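Local coordinates for GTPase-activating protein skywalker (Drosophila melanogaster, PDB 5HJQ) that acts as a GTPase-activating protein for Rab35, controlling synaptic vesicle protein recycling, and binds phosphoinositides through its TBC domain, at residues F134-V139 and A177-N182. Numbering follows the deposited sequence.
Sequences FYWEMV and ADRIVN
Tyr135 meets Arg179 where two helices cross at right angles; the axes of segments 134-139 and 177-182 approach to 10.6 Å. Tyr135 holds CG anti to its own N (chi1 179°), which carries the ring toward helix 171-187. Tyr135 OH lies 3.6 Å from Arg179 CG and 3.4 Å from Ile180 CG1, a polar atom against aliphatic carbons. Tyrosine suits this buried site because its flat apolar ring packs among neighbours while the hydroxyl still reaches Glu210 in a hydrogen bond. That same carboxylate, on helix 210-221 outside both segments, forms a salt bridge with Arg179 NE. This is all-helical packing within the Rab-GAP TBC domain, away from the inositol phosphate pocket. Arginine suits its place because its methylenes serve as apolar filling, Arg179 CD lying 3.9 Å from Val139 CG1, while a bend at chi3 turns the guanidinium toward Trp136. Arg179 NH2 lies at the indole edge, near its plane, 3.9 Å from Trp136 CZ3, and CZ3 sits over one guanidinium face; the planes are 87° apart. Tyr135 CD2 lies over the centre of one Trp136 face. A leucine replacing this arginine would probably leave Glu210 without its cationic mate and the indole rim without the guanidinium.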
loop_
_atom_site.group_PDB
_atom_site.type_symbol
_atom_site.label_atom_id
_atom_site.label_comp_id
_atom_site.label_asym_id
_atom_site.label_seq_id
_atom_site.Cartn_x
_atom_site.Cartn_y
_atom_site.Cartn_z
ATOM N N PHE A 134 -2.030 23.000 12.103
ATOM C CA PHE A 134 -2.702 22.070 13.010
ATOM C C PHE A 134 -1.803 20.932 13.484
ATOM O O PHE A 134 -1.862 20.534 14.647
ATOM C CB PHE A 134 -3.947 21.494 12.332
ATOM C CG PHE A 134 -4.820 20.691 13.248
ATOM C CD1 PHE A 134 -5.552 21.311 14.246
ATOM C CD2 PHE A 134 -4.921 19.316 13.105
ATOM C CE1 PHE A 134 -6.360 20.575 15.092
ATOM C CE2 PHE A 134 -5.730 18.574 13.945
ATOM C CZ PHE A 134 -6.450 19.204 14.941
ATOM N N TYR A 135 -0.968 20.421 12.582
ATOM C CA TYR A 135 -0.061 19.327 12.911
ATOM C C TYR A 135 0.832 19.645 14.104
ATOM O O TYR A 135 0.900 18.881 15.063
ATOM C CB TYR A 135 0.815 18.973 11.708
ATOM C CG TYR A 135 1.794 17.858 11.997
ATOM C CD1 TYR A 135 1.346 16.595 12.360
ATOM C CD2 TYR A 135 3.166 18.069 11.920
ATOM C CE1 TYR A 135 2.231 15.568 12.633
ATOM C CE2 TYR A 135 4.063 17.044 12.189
ATOM C CZ TYR A 135 3.586 15.794 12.546
ATOM O OH TYR A 135 4.460 14.766 12.820
ATOM N N TRP A 136 1.510 20.784 14.040
ATOM C CA TRP A 136 2.485 21.148 15.060
ATOM C C TRP A 136 1.833 21.439 16.405
ATOM O O TRP A 136 2.455 21.264 17.453
ATOM C CB TRP A 136 3.309 22.340 14.582
ATOM C CG TRP A 136 4.056 21.998 13.342
ATOM C CD1 TRP A 136 3.822 22.466 12.082
ATOM C CD2 TRP A 136 5.134 21.063 13.231
ATOM N NE1 TRP A 136 4.705 21.895 11.196
ATOM C CE2 TRP A 136 5.519 21.030 11.877
ATOM C CE3 TRP A 136 5.817 20.259 14.148
ATOM C CZ2 TRP A 136 6.559 20.225 11.419
ATOM C CZ3 TRP A 136 6.849 19.462 13.692
ATOM C CH2 TRP A 136 7.212 19.452 12.340
ATOM N N GLU A 137 0.577 21.869 16.377
ATOM C CA GLU A 137 -0.202 21.973 17.601
ATOM C C GLU A 137 -0.314 20.598 18.253
ATOM O O GLU A 137 -0.061 20.441 19.448
ATOM C CB GLU A 137 -1.591 22.538 17.318
ATOM C CG GLU A 137 -2.427 22.744 18.567
ATOM C CD GLU A 137 -1.773 23.699 19.548
ATOM O OE1 GLU A 137 -1.281 24.764 19.107
ATOM O OE2 GLU A 137 -1.738 23.378 20.756
ATOM N N MET A 138 -0.690 19.607 17.448
ATOM C CA MET A 138 -0.779 18.224 17.906
ATOM C C MET A 138 0.572 17.722 18.405
ATOM O O MET A 138 0.657 17.090 19.458
ATOM C CB MET A 138 -1.285 17.319 16.782
ATOM C CG MET A 138 -2.660 17.678 16.237
ATOM S SD MET A 138 -3.992 17.337 17.402
ATOM C CE MET A 138 -4.266 18.973 18.080
ATOM N N VAL A 139 1.620 18.005 17.635
ATOM C CA VAL A 139 2.984 17.641 18.009
ATOM C C VAL A 139 3.334 18.173 19.390
ATOM O O VAL A 139 3.940 17.474 20.204
ATOM C CB VAL A 139 4.009 18.177 16.986
ATOM C CG1 VAL A 139 5.436 17.946 17.476
ATOM C CG2 VAL A 139 3.794 17.525 15.631
ATOM N N ALA A 177 8.647 9.528 11.130
ATOM C CA ALA A 177 7.539 8.596 10.948
ATOM C C ALA A 177 6.917 8.240 12.291
ATOM O O ALA A 177 5.696 8.269 12.449
ATOM C CB ALA A 177 8.012 7.342 10.232
ATOM N N ASP A 178 7.772 7.920 13.259
ATOM C CA ASP A 178 7.328 7.597 14.610
ATOM C C ASP A 178 6.526 8.735 15.223
ATOM O O ASP A 178 5.561 8.501 15.951
ATOM C CB ASP A 178 8.523 7.264 15.506
ATOM C CG ASP A 178 9.296 6.053 15.023
ATOM O OD1 ASP A 178 8.685 5.178 14.374
ATOM O OD2 ASP A 178 10.515 5.976 15.297
ATOM N N ARG A 179 6.923 9.969 14.927
ATOM C CA ARG A 179 6.215 11.130 15.447
ATOM C C ARG A 179 4.847 11.282 14.790
ATOM O O ARG A 179 3.867 11.614 15.455
ATOM C CB ARG A 179 7.038 12.407 15.252
ATOM C CG ARG A 179 6.324 13.664 15.723
ATOM C CD ARG A 179 7.303 14.770 16.086
ATOM N NE ARG A 179 8.017 15.294 14.925
ATOM C CZ ARG A 179 8.958 16.228 14.992
ATOM N NH1 ARG A 179 9.302 16.738 16.166
ATOM N NH2 ARG A 179 9.558 16.652 13.889
ATOM N N ILE A 180 4.785 11.040 13.484
ATOM C CA ILE A 180 3.532 11.176 12.749
ATOM C C ILE A 180 2.474 10.183 13.233
ATOM O O ILE A 180 1.328 10.562 13.482
ATOM C CB ILE A 180 3.737 10.987 11.234
ATOM C CG1 ILE A 180 4.626 12.095 10.669
ATOM C CG2 ILE A 180 2.398 10.988 10.515
ATOM C CD1 ILE A 180 4.716 12.078 9.155
ATOM N N VAL A 181 2.858 8.916 13.370
ATOM C CA VAL A 181 1.909 7.886 13.787
ATOM C C VAL A 181 1.467 8.103 15.234
ATOM O O VAL A 181 0.348 7.750 15.606
ATOM C CB VAL A 181 2.493 6.461 13.625
ATOM C CG1 VAL A 181 2.815 6.183 12.167
ATOM C CG2 VAL A 181 3.731 6.276 14.488
ATOM N N ASN A 182 2.340 8.696 16.044
ATOM C CA ASN A 182 1.984 9.060 17.409
ATOM C C ASN A 182 0.909 10.133 17.411
ATOM O O ASN A 182 -0.063 10.052 18.163
ATOM C CB ASN A 182 3.209 9.546 18.184
ATOM C CG ASN A 182 3.892 8.431 18.954
ATOM O OD1 ASN A 182 3.709 8.296 20.165
ATOM N ND2 ASN A 182 4.684 7.627 18.257
#